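Local structure of putative adenosine kinase (Schistosoma mansoni, 3VAS) at residues A[78-89]-A[115-125]; A[130-141]-A[153-163]. The protein binds adenosine and, as a pfkB-family adenosine kinase, probably catalyses its phosphorylation to AMP. All blocks are in the same frame, centred on the assembly; numbering follows the deposited sequence.

Contact 1: residues A[78-89]-A[115-125]; sequences YIAGGATLNTVK and YIKNDCSALDL. With ADN (adenosine), chain C.
K89 and D119 meet across two helices that run roughly side by side, 83-89 and 115-122, whose axes come no closer than 11.6 Å, with 19° between their directions. Side chains bridge the distance, K89 among them. Its CG sits between the backbone N and the carbonyl carbon (chi1 73°), and from there the chain runs out extended. CB lies 3.7 Å from CD2 of L125; CG and CD then pass along L123, whose CD1 comes within 3.7 Å of K89 CD. CE reaches the carboxylate of D119, and NZ closes a salt bridge of 3.0 Å to D119 OD2, approaching nearly in line with the C-O bond. The lysine thus has leucine methyls along its shaft and a charge at its tip.

Beside it, L85 spreads its two methyls over the second helix and the turn that follows it: CD1 lies against L125 CD2 and C120 SG, while CD2 faces I116 CG2 at 3.9 Å. V88 adds CG1 against the other methyl of L125, the two side chains crossing at about a right angle.

At the strand end, the Y115 hydroxyl accepts a hydrogen bond from A80 N (3.0 Å, N-H...O angle 148°), with that nitrogen near the plane of the ring and at its edge. A80 CB fills the corner between Y115, I116 and D119.

Past A80 the chain turns through G81 and G82 to the adenosine: G82 N donates to O2', A83 N to N3 in a nearly straight bond, and N86 ND2 to O3' and also to D320. Two polar bonds, on one flank of an apolar seam, therefore join helix 115-122 to the strand and the helix whose junction binds the nucleoside.

Contact 2: residues A[130-141]-A[153-163]; sequences QIAEEPLMTGKV and VTYLGAACDLS. With ADN (adenosine), chain C.
The beta hairpin of strands 138-145 and 150-157, probably part of the lid, as in ribokinase-like kinases, holds this contact together near its base, where K140 and Y155 form an antiparallel hydrogen-bonded pair. K140 N donates to Y155 O and Y155 N returns a bond to K140 O, each 2.8 Å long. Their side chains share one face of the hairpin, K140 CG lying 4.1 Å from Y155 CB, and Y67 of helix 65-70 touches both.

The next pair, V141 with T154, turns to the other face and to the nucleoside. T154 OG1 stands beside its own backbone N (chi1 -61°) and comes 2.8 Å from N7 of the adenine, while V141 CG2 lies 3.4 Å from the ribose O2' and also touches T154 OG1. L156 CD2 approaches the adenine N6. On the hairpin, the face carrying V141 and T154 lines the adenosine pocket.

On the other side of the K140-Y155 pair, toward T138 and G157, the strands become irregular. A type II' turn runs from L156 to A159, with G157 at positive phi, and leads into a 3-10 segment; A158 N donates to M137 O, tilted 31° from the carbonyl plane. A158 CB meets A132 CB at 3.7 Å. L136 CD2 lies against the carboxylate of D161, their side chains coming from opposite directions, and a water joins D161 OD2 to E133 N.

Q130 spans to the far end of the segment with an extended chain. Its OE1 accepts from S163 N in the carbonyl plane, on a lone pair, at 3.1 Å, and NE2 makes a weak, bent bond to D161 O. This is the backbone just ahead of helix 164-167, whose first turn S163 caps through OG to H166 N.

In the fold
Contact 1 and contact 2 follow one another along the chain, helix 111-122 followed after a short turn by strand 126-131, and their centres are about 15 Å apart. They touch where I116 CD1 packs on T138 CG2 at 3.8 Å. Both reach the same adenosine by different means: 78-89 supplies backbone and amide donors to the ribose and to N3 of the base, whereas 130-141 and 153-163 bring side chains to the ribose O2' and the N7 and N6 region of the adenine. O2' is common ground, approached from both contacts. D36, N32 and D320 also hydrogen-bond to the nucleoside.

Contact 1: residues A[78-89]-A[115-125]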
loop_
_atom_site.group_PDB
_atom_site.type_symbol
_atom_site.label_atom_id
_atom_site.label_comp_id
_atom_site.label_asym_id
_atom_site.label_seq_id
_atom_site.Cartn_x
_atom_site.Cartn_y
_atom_site.Cartn_z
ATOM N N TYR A 78 -10.556 -9.610 -13.416
ATOM C CA TYR A 78 -10.934 -8.349 -12.799
ATOM C C TYR A 78 -11.022 -8.555 -11.300
ATOM O O TYR A 78 -11.713 -9.461 -10.836
ATOM C CB TYR A 78 -12.295 -7.883 -13.322
ATOM C CG TYR A 78 -12.357 -7.667 -14.818
ATOM C CD1 TYR A 78 -11.905 -6.486 -15.386
ATOM C CD2 TYR A 78 -12.884 -8.639 -15.658
ATOM C CE1 TYR A 78 -11.968 -6.279 -16.757
ATOM C CE2 TYR A 78 -12.948 -8.446 -17.028
ATOM C CZ TYR A 78 -12.491 -7.261 -17.571
ATOM O OH TYR A 78 -12.551 -7.058 -18.931
ATOM N N ILE A 79 -10.323 -7.723 -10.537
ATOM C CA ILE A 79 -10.320 -7.878 -9.088
ATOM C C ILE A 79 -10.019 -6.546 -8.408
ATOM O O ILE A 79 -9.202 -5.768 -8.897
ATOM C CB ILE A 79 -9.330 -8.992 -8.639
ATOM C CG1 ILE A 79 -9.421 -9.244 -7.134
ATOM C CG2 ILE A 79 -7.903 -8.660 -9.046
ATOM C CD1 ILE A 79 -8.655 -10.489 -6.679
ATOM N N ALA A 80 -10.705 -6.277 -7.301
ATOM C CA ALA A 80 -10.506 -5.038 -6.557
ATOM C C ALA A 80 -9.049 -4.858 -6.148
ATOM O O ALA A 80 -8.403 -5.795 -5.677
ATOM C CB ALA A 80 -11.409 -5.003 -5.332
ATOM N N GLY A 81 -8.538 -3.645 -6.338
ATOM C CA GLY A 81 -7.157 -3.331 -6.011
ATOM C C GLY A 81 -7.025 -2.045 -5.216
ATOM O O GLY A 81 -7.952 -1.640 -4.512
ATOM N N GLY A 82 -5.872 -1.394 -5.333
ATOM C CA GLY A 82 -5.569 -0.226 -4.522
ATOM C C GLY A 82 -4.716 -0.617 -3.325
ATOM O O GLY A 82 -5.146 -1.406 -2.475
ATOM N N ALA A 83 -3.509 -0.061 -3.257
ATOM C CA ALA A 83 -2.517 -0.478 -2.273
ATOM C C ALA A 83 -2.996 -0.340 -0.827
ATOM O O ALA A 83 -2.901 -1.287 -0.049
ATOM C CB ALA A 83 -1.206 0.278 -2.480
ATOM N N THR A 84 -3.507 0.834 -0.475
ATOM C CA THR A 84 -3.968 1.083 0.884
ATOM C C THR A 84 -5.163 0.197 1.212
ATOM O O THR A 84 -5.243 -0.374 2.300
ATOM C CB THR A 84 -4.359 2.560 1.101
ATOM O OG1 THR A 84 -3.238 3.409 0.821
ATOM C CG2 THR A 84 -4.825 2.790 2.542
ATOM N N LEU A 85 -6.082 0.080 0.259
ATOM C CA LEU A 85 -7.278 -0.722 0.451
ATOM C C LEU A 85 -6.934 -2.204 0.642
ATOM O O LEU A 85 -7.507 -2.861 1.509
ATOM C CB LEU A 85 -8.278 -0.516 -0.699
ATOM C CG LEU A 85 -9.552 -1.365 -0.635
ATOM C CD1 LEU A 85 -10.281 -1.180 0.702
ATOM C CD2 LEU A 85 -10.490 -1.067 -1.810
ATOM N N ASN A 86 -5.995 -2.714 -0.159
ATOM C CA ASN A 86 -5.516 -4.088 -0.007
ATOM C C ASN A 86 -5.053 -4.362 1.429
ATOM O O ASN A 86 -5.467 -5.340 2.056
ATOM C CB ASN A 86 -4.354 -4.385 -0.966
ATOM C CG ASN A 86 -4.792 -4.544 -2.418
ATOM O OD1 ASN A 86 -5.978 -4.676 -2.724
ATOM N ND2 ASN A 86 -3.813 -4.559 -3.320
ATOM N N THR A 87 -4.205 -3.476 1.941
ATOM C CA THR A 87 -3.633 -3.619 3.274
ATOM C C THR A 87 -4.690 -3.540 4.372
ATOM O O THR A 87 -4.751 -4.398 5.254
ATOM C CB THR A 87 -2.546 -2.548 3.517
ATOM O OG1 THR A 87 -1.433 -2.802 2.652
ATOM C CG2 THR A 87 -2.066 -2.568 4.960
ATOM N N VAL A 88 -5.532 -2.515 4.309
ATOM C CA VAL A 88 -6.531 -2.294 5.347
ATOM C C VAL A 88 -7.592 -3.393 5.394
ATOM O O VAL A 88 -7.987 -3.837 6.470
ATOM C CB VAL A 88 -7.179 -0.908 5.196
ATOM C CG1 VAL A 88 -8.408 -0.776 6.095
ATOM C CG2 VAL A 88 -6.156 0.168 5.505
ATOM N N LYS A 89 -8.042 -3.856 4.235
ATOM C CA LYS A 89 -9.061 -4.897 4.235
ATOM C C LYS A 89 -8.490 -6.247 4.670
ATOM O O LYS A 89 -9.205 -7.075 5.228
ATOM C CB LYS A 89 -9.793 -4.983 2.891
ATOM C CG LYS A 89 -9.008 -5.584 1.740
ATOM C CD LYS A 89 -9.817 -5.460 0.444
ATOM C CE LYS A 89 -9.217 -6.297 -0.677
ATOM N NZ LYS A 89 -10.013 -6.192 -1.933
ATOM N N TYR A 115 -18.864 -2.481 -7.387
ATOM C CA TYR A 115 -18.243 -3.769 -7.089
ATOM C C TYR A 115 -17.192 -3.634 -5.980
ATOM O O TYR A 115 -17.160 -4.435 -5.042
ATOM C CB TYR A 115 -17.626 -4.391 -8.348
ATOM C CG TYR A 115 -16.478 -5.329 -8.049
ATOM C CD1 TYR A 115 -16.696 -6.558 -7.438
ATOM C CD2 TYR A 115 -15.176 -4.977 -8.362
ATOM C CE1 TYR A 115 -15.639 -7.411 -7.153
ATOM C CE2 TYR A 115 -14.120 -5.817 -8.083
ATOM C CZ TYR A 115 -14.351 -7.031 -7.479
ATOM O OH TYR A 115 -13.285 -7.862 -7.206
ATOM N N ILE A 116 -16.340 -2.618 -6.089
ATOM C CA ILE A 116 -15.337 -2.369 -5.059
ATOM C C ILE A 116 -15.993 -2.105 -3.695
ATOM O O ILE A 116 -15.563 -2.653 -2.674
ATOM C CB ILE A 116 -14.366 -1.221 -5.454
ATOM C CG1 ILE A 116 -13.504 -1.646 -6.646
ATOM C CG2 ILE A 116 -13.474 -0.849 -4.282
ATOM C CD1 ILE A 116 -12.723 -0.513 -7.289
ATOM N N LYS A 117 -17.050 -1.295 -3.681
ATOM C CA LYS A 117 -17.769 -1.024 -2.435
ATOM C C LYS A 117 -18.388 -2.286 -1.830
ATOM O O LYS A 117 -18.305 -2.503 -0.621
ATOM C CB LYS A 117 -18.845 0.049 -2.625
ATOM C CG LYS A 117 -19.528 0.461 -1.320
ATOM C CD LYS A 117 -20.805 1.269 -1.560
ATOM C CE LYS A 117 -20.511 2.588 -2.258
ATOM N NZ LYS A 117 -21.751 3.378 -2.534
ATOM N N ASN A 118 -19.014 -3.112 -2.665
ATOM C CA ASN A 118 -19.620 -4.356 -2.186
ATOM C C ASN A 118 -18.584 -5.338 -1.647
ATOM O O ASN A 118 -18.865 -6.109 -0.733
ATOM C CB ASN A 118 -20.448 -5.032 -3.283
ATOM C CG ASN A 118 -21.686 -4.237 -3.659
ATOM O OD1 ASN A 118 -22.139 -3.369 -2.910
ATOM N ND2 ASN A 118 -22.244 -4.539 -4.822
ATOM N N ASP A 119 -17.390 -5.306 -2.230
ATOM C CA ASP A 119 -16.295 -6.167 -1.806
ATOM C C ASP A 119 -15.879 -5.806 -0.381
ATOM O O ASP A 119 -15.620 -6.684 0.440
ATOM C CB ASP A 119 -15.116 -6.017 -2.772
ATOM C CG ASP A 119 -14.051 -7.072 -2.568
ATOM O OD1 ASP A 119 -14.345 -8.264 -2.807
ATOM O OD2 ASP A 119 -12.916 -6.709 -2.189
ATOM N N CYS A 120 -15.835 -4.508 -0.092
ATOM C CA CYS A 120 -15.506 -4.023 1.246
ATOM C C CYS A 120 -16.546 -4.432 2.287
ATOM O O CYS A 120 -16.200 -4.882 3.389
ATOM C CB CYS A 120 -15.370 -2.502 1.238
ATOM S SG CYS A 120 -13.956 -1.913 0.300
ATOM N N SER A 121 -17.816 -4.262 1.940
ATOM C CA SER A 121 -18.905 -4.622 2.840
ATOM C C SER A 121 -18.914 -6.116 3.144
ATOM O O SER A 121 -19.235 -6.528 4.257
ATOM C CB SER A 121 -20.249 -4.190 2.256
ATOM O OG SER A 121 -20.308 -2.780 2.162
ATOM N N ALA A 122 -18.560 -6.923 2.150
ATOM C CA ALA A 122 -18.487 -8.366 2.327
ATOM C C ALA A 122 -17.429 -8.737 3.364
ATOM O O ALA A 122 -17.520 -9.781 4.005
ATOM C CB ALA A 122 -18.188 -9.045 1.003
ATOM N N LEU A 123 -16.432 -7.870 3.524
ATOM C CA LEU A 123 -15.331 -8.119 4.451
ATOM C C LEU A 123 -15.536 -7.480 5.832
ATOM O O LEU A 123 -14.655 -7.562 6.691
ATOM C CB LEU A 123 -14.014 -7.631 3.834
ATOM C CG LEU A 123 -13.451 -8.488 2.697
ATOM C CD1 LEU A 123 -12.312 -7.781 1.995
ATOM C CD2 LEU A 123 -12.986 -9.834 3.243
ATOM N N ASP A 124 -16.698 -6.858 6.034
ATOM C CA ASP A 124 -16.998 -6.099 7.258
ATOM C C ASP A 124 -16.078 -4.894 7.456
ATOM O O ASP A 124 -15.823 -4.472 8.583
ATOM C CB ASP A 124 -16.973 -6.991 8.502
ATOM C CG ASP A 124 -18.040 -8.060 8.469
ATOM O OD1 ASP A 124 -19.094 -7.827 7.842
ATOM O OD2 ASP A 124 -17.820 -9.131 9.070
ATOM N N LEU A 125 -15.585 -4.349 6.352
ATOM C CA LEU A 125 -14.799 -3.125 6.382
ATOM C C LEU A 125 -15.724 -1.910 6.269
ATOM O O LEU A 125 -16.422 -1.748 5.269
ATOM C CB LEU A 125 -13.781 -3.145 5.237
ATOM C CG LEU A 125 -12.910 -1.918 4.984
ATOM C CD1 LEU A 125 -12.053 -1.624 6.188
ATOM C CD2 LEU A 125 -12.044 -2.132 3.752
HETATM O "O5'" ADN C . 0.706 -3.579 -4.667
HETATM C "C5'" ADN C . -0.083 -3.958 -5.794
HETATM C "C4'" ADN C . -1.329 -3.113 -5.900
HETATM O "O4'" ADN C . -0.967 -1.742 -6.128
HETATM C "C3'" ADN C . -2.302 -3.475 -7.028
HETATM O "O3'" ADN C . -3.466 -4.094 -6.476
HETATM C "C2'" ADN C . -2.693 -2.113 -7.646
HETATM O "O2'" ADN C . -4.082 -1.907 -7.783
HETATM C "C1'" ADN C . -2.079 -1.101 -6.677
HETATM N N9 ADN C . -1.664 0.158 -7.295
HETATM C C8 ADN C . -0.995 0.306 -8.423
HETATM N N7 ADN C . -0.838 1.751 -8.656
HETATM C C5 ADN C . -1.471 2.444 -7.581
HETATM C C6 ADN C . -1.624 3.799 -7.304
HETATM N N6 ADN C . -1.081 4.781 -8.205
HETATM N N1 ADN C . -2.307 4.197 -6.163
HETATM C C2 ADN C . -2.827 3.264 -5.301
HETATM N N3 ADN C . -2.674 1.929 -5.570
HETATM C C4 ADN C . -1.982 1.532 -6.742
#

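Contact 2: residues A[130-141]-A[153-163]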
loop_
_atom_site.group_PDB
_atom_site.type_symbol
_atom_site.label_atom_id
_atom_site.label_comp_id
_atom_site.label_asym_id
_atom_site.label_seq_id
_atom_site.Cartn_x
_atom_site.Cartn_y
_atom_site.Cartn_z
ATOM N N GLN A 130 -16.169 8.599 -1.321
ATOM C CA GLN A 130 -16.577 9.791 -2.040
ATOM C C GLN A 130 -16.889 9.341 -3.459
ATOM O O GLN A 130 -16.166 8.526 -4.033
ATOM C CB GLN A 130 -15.454 10.827 -2.044
ATOM C CG GLN A 130 -15.778 12.104 -2.806
ATOM C CD GLN A 130 -14.613 13.070 -2.813
ATOM O OE1 GLN A 130 -13.644 12.885 -2.079
ATOM N NE2 GLN A 130 -14.697 14.102 -3.646
ATOM N N ILE A 131 -17.981 9.834 -4.018
ATOM C CA ILE A 131 -18.330 9.451 -5.375
ATOM C C ILE A 131 -17.979 10.610 -6.302
ATOM O O ILE A 131 -18.375 11.753 -6.059
ATOM C CB ILE A 131 -19.817 9.031 -5.509
ATOM C CG1 ILE A 131 -20.027 7.582 -5.051
ATOM C CG2 ILE A 131 -20.264 9.113 -6.954
ATOM C CD1 ILE A 131 -19.751 7.304 -3.587
ATOM N N ALA A 132 -17.203 10.319 -7.341
ATOM C CA ALA A 132 -16.792 11.342 -8.290
ATOM C C ALA A 132 -17.959 11.772 -9.177
ATOM O O ALA A 132 -18.825 10.964 -9.516
ATOM C CB ALA A 132 -15.635 10.843 -9.139
ATOM N N GLU A 133 -17.984 13.053 -9.533
ATOM C CA GLU A 133 -18.959 13.579 -10.481
ATOM C C GLU A 133 -18.840 12.862 -11.820
ATOM O O GLU A 133 -17.740 12.697 -12.347
ATOM C CB GLU A 133 -18.743 15.078 -10.677
ATOM C CG GLU A 133 -19.289 15.936 -9.552
ATOM C CD GLU A 133 -20.787 16.141 -9.661
ATOM O OE1 GLU A 133 -21.411 16.547 -8.656
ATOM O OE2 GLU A 133 -21.340 15.901 -10.757
ATOM N N GLU A 134 -19.973 12.425 -12.360
ATOM C CA GLU A 134 -19.989 11.745 -13.650
ATOM C C GLU A 134 -19.538 12.724 -14.734
ATOM O O GLU A 134 -19.793 13.920 -14.630
ATOM C CB GLU A 134 -21.388 11.186 -13.946
ATOM C CG GLU A 134 -21.966 10.335 -12.813
ATOM C CD GLU A 134 -23.222 9.563 -13.215
ATOM O OE1 GLU A 134 -24.193 9.542 -12.426
ATOM O OE2 GLU A 134 -23.234 8.965 -14.313
ATOM N N PRO A 135 -18.875 12.222 -15.787
ATOM C CA PRO A 135 -18.620 10.811 -16.078
ATOM C C PRO A 135 -17.205 10.343 -15.726
ATOM O O PRO A 135 -16.663 9.501 -16.441
ATOM C CB PRO A 135 -18.795 10.767 -17.593
ATOM C CG PRO A 135 -18.214 12.082 -18.040
ATOM C CD PRO A 135 -18.473 13.078 -16.918
ATOM N N LEU A 136 -16.612 10.868 -14.659
ATOM C CA LEU A 136 -15.290 10.399 -14.249
ATOM C C LEU A 136 -15.399 8.982 -13.673
ATOM O O LEU A 136 -16.116 8.751 -12.698
ATOM C CB LEU A 136 -14.651 11.361 -13.245
ATOM C CG LEU A 136 -13.199 11.072 -12.839
ATOM C CD1 LEU A 136 -12.306 10.927 -14.064
ATOM C CD2 LEU A 136 -12.664 12.163 -11.918
ATOM N N MET A 137 -14.698 8.035 -14.292
ATOM C CA MET A 137 -14.831 6.621 -13.947
ATOM C C MET A 137 -13.843 6.159 -12.883
ATOM O O MET A 137 -12.765 6.737 -12.724
ATOM C CB MET A 137 -14.701 5.747 -15.200
ATOM C CG MET A 137 -15.771 6.017 -16.279
ATOM S SD MET A 137 -17.454 5.536 -15.823
ATOM C CE MET A 137 -18.115 7.024 -15.070
ATOM N N THR A 138 -14.232 5.118 -12.152
ATOM C CA THR A 138 -13.373 4.510 -11.149
ATOM C C THR A 138 -12.015 4.177 -11.765
ATOM O O THR A 138 -11.945 3.671 -12.886
ATOM C CB THR A 138 -14.015 3.227 -10.580
ATOM O OG1 THR A 138 -15.230 3.563 -9.896
ATOM C CG2 THR A 138 -13.067 2.529 -9.613
ATOM N N GLY A 139 -10.943 4.484 -11.043
ATOM C CA GLY A 139 -9.602 4.216 -11.527
ATOM C C GLY A 139 -9.347 2.739 -11.784
ATOM O O GLY A 139 -10.061 1.873 -11.274
ATOM N N LYS A 140 -8.321 2.453 -12.575
ATOM C CA LYS A 140 -8.007 1.086 -12.956
ATOM C C LYS A 140 -6.501 0.899 -13.111
ATOM O O LYS A 140 -5.772 1.850 -13.418
ATOM C CB LYS A 140 -8.709 0.736 -14.268
ATOM C CG LYS A 140 -8.472 1.764 -15.364
ATOM C CD LYS A 140 -9.260 1.443 -16.626
ATOM C CE LYS A 140 -9.179 2.587 -17.626
ATOM N NZ LYS A 140 -9.988 2.314 -18.850
ATOM N N VAL A 141 -6.044 -0.332 -12.901
ATOM C CA VAL A 141 -4.640 -0.675 -13.080
ATOM C C VAL A 141 -4.513 -1.787 -14.111
ATOM O O VAL A 141 -5.119 -2.847 -13.973
ATOM C CB VAL A 141 -3.991 -1.152 -11.761
ATOM C CG1 VAL A 141 -2.499 -1.410 -11.967
ATOM C CG2 VAL A 141 -4.210 -0.131 -10.650
ATOM N N VAL A 153 0.383 -0.386 -15.113
ATOM C CA VAL A 153 0.093 0.957 -15.603
ATOM C C VAL A 153 -1.224 1.431 -14.996
ATOM O O VAL A 153 -2.283 0.859 -15.257
ATOM C CB VAL A 153 0.017 1.012 -17.139
ATOM C CG1 VAL A 153 -0.151 2.460 -17.613
ATOM C CG2 VAL A 153 1.264 0.387 -17.750
ATOM N N THR A 154 -1.148 2.479 -14.184
ATOM C CA THR A 154 -2.290 2.925 -13.403
ATOM C C THR A 154 -2.964 4.174 -13.962
ATOM O O THR A 154 -2.311 5.188 -14.198
ATOM C CB THR A 154 -1.875 3.218 -11.954
ATOM O OG1 THR A 154 -1.358 2.020 -11.365
ATOM C CG2 THR A 154 -3.063 3.707 -11.142
ATOM N N TYR A 155 -4.272 4.081 -14.179
ATOM C CA TYR A 155 -5.093 5.245 -14.496
ATOM C C TYR A 155 -5.926 5.581 -13.264
ATOM O O TYR A 155 -6.892 4.888 -12.951
ATOM C CB TYR A 155 -6.008 4.972 -15.693
ATOM C CG TYR A 155 -6.808 6.189 -16.120
ATOM C CD1 TYR A 155 -6.197 7.238 -16.796
ATOM C CD2 TYR A 155 -8.164 6.296 -15.834
ATOM C CE1 TYR A 155 -6.910 8.359 -17.178
ATOM C CE2 TYR A 155 -8.890 7.418 -16.216
ATOM C CZ TYR A 155 -8.254 8.443 -16.889
ATOM O OH TYR A 155 -8.958 9.563 -17.277
ATOM N N LEU A 156 -5.531 6.630 -12.557
ATOM C CA LEU A 156 -6.120 6.948 -11.261
ATOM C C LEU A 156 -7.607 7.286 -11.328
ATOM O O LEU A 156 -8.360 6.937 -10.418
ATOM C CB LEU A 156 -5.340 8.070 -10.577
ATOM C CG LEU A 156 -3.985 7.629 -10.011
ATOM C CD1 LEU A 156 -3.198 8.819 -9.473
ATOM C CD2 LEU A 156 -4.187 6.586 -8.928
ATOM N N GLY A 157 -8.018 7.959 -12.402
ATOM C CA GLY A 157 -9.421 8.277 -12.630
ATOM C C GLY A 157 -10.102 8.951 -11.452
ATOM O O GLY A 157 -9.623 9.965 -10.940
ATOM N N ALA A 158 -11.205 8.361 -11.001
ATOM C CA ALA A 158 -12.011 8.935 -9.924
ATOM C C ALA A 158 -11.238 9.170 -8.623
ATOM O O ALA A 158 -11.558 10.094 -7.872
ATOM C CB ALA A 158 -13.231 8.070 -9.664
ATOM N N ALA A 159 -10.225 8.340 -8.366
ATOM C CA ALA A 159 -9.421 8.435 -7.148
ATOM C C ALA A 159 -8.764 9.802 -6.932
ATOM O O ALA A 159 -8.483 10.181 -5.794
ATOM C CB ALA A 159 -8.368 7.327 -7.117
ATOM N N CYS A 160 -8.522 10.536 -8.018
ATOM C CA CYS A 160 -7.940 11.877 -7.937
ATOM C C CYS A 160 -8.856 12.881 -7.253
ATOM O O CYS A 160 -8.384 13.839 -6.636
ATOM C CB CYS A 160 -7.594 12.406 -9.330
ATOM S SG CYS A 160 -6.240 11.540 -10.132
ATOM N N ASP A 161 -10.162 12.664 -7.372
ATOM C CA ASP A 161 -11.148 13.612 -6.860
ATOM C C ASP A 161 -11.325 13.558 -5.345
ATOM O O ASP A 161 -12.112 14.323 -4.786
ATOM C CB ASP A 161 -12.497 13.421 -7.558
ATOM C CG ASP A 161 -12.594 14.196 -8.863
ATOM O OD1 ASP A 161 -11.540 14.538 -9.440
ATOM O OD2 ASP A 161 -13.728 14.464 -9.312
ATOM N N LEU A 162 -10.601 12.659 -4.681
ATOM C CA LEU A 162 -10.652 12.583 -3.223
ATOM C C LEU A 162 -10.206 13.915 -2.631
ATOM O O LEU A 162 -9.107 14.394 -2.917
ATOM C CB LEU A 162 -9.770 11.449 -2.709
ATOM C CG LEU A 162 -9.639 11.323 -1.191
ATOM C CD1 LEU A 162 -10.969 10.918 -0.551
ATOM C CD2 LEU A 162 -8.542 10.330 -0.858
ATOM N N SER A 163 -11.069 14.521 -1.822
ATOM C CA SER A 163 -10.821 15.880 -1.357
ATOM C C SER A 163 -10.814 16.005 0.156
ATOM O O SER A 163 -11.371 15.174 0.867
ATOM C CB SER A 163 -11.864 16.839 -1.932
ATOM O OG SER A 163 -13.150 16.539 -1.426
HETATM O "O5'" ADN C . 0.706 -3.579 -4.667
HETATM C "C5'" ADN C . -0.083 -3.958 -5.794
HETATM C "C4'" ADN C . -1.329 -3.113 -5.900
HETATM O "O4'" ADN C . -0.967 -1.742 -6.128
HETATM C "C3'" ADN C . -2.302 -3.475 -7.028
HETATM O "O3'" ADN C . -3.466 -4.094 -6.476
HETATM C "C2'" ADN C . -2.693 -2.113 -7.646
HETATM O "O2'" ADN C . -4.082 -1.907 -7.783
HETATM C "C1'" ADN C . -2.079 -1.101 -6.677
HETATM N N9 ADN C . -1.664 0.158 -7.295
HETATM C C8 ADN C . -0.995 0.306 -8.423
HETATM N N7 ADN C . -0.838 1.751 -8.656
HETATM C C5 ADN C . -1.471 2.444 -7.581
HETATM C C6 ADN C . -1.624 3.799 -7.304
HETATM N N6 ADN C . -1.081 4.781 -8.205
HETATM N N1 ADN C . -2.307 4.197 -6.163
HETATM C C2 ADN C . -2.827 3.264 -5.301
HETATM N N3 ADN C . -2.674 1.929 -5.570
HETATM C C4 ADN C . -1.982 1.532 -6.742
HETATM O O HOH W 1 -16.096 14.618 -8.178
#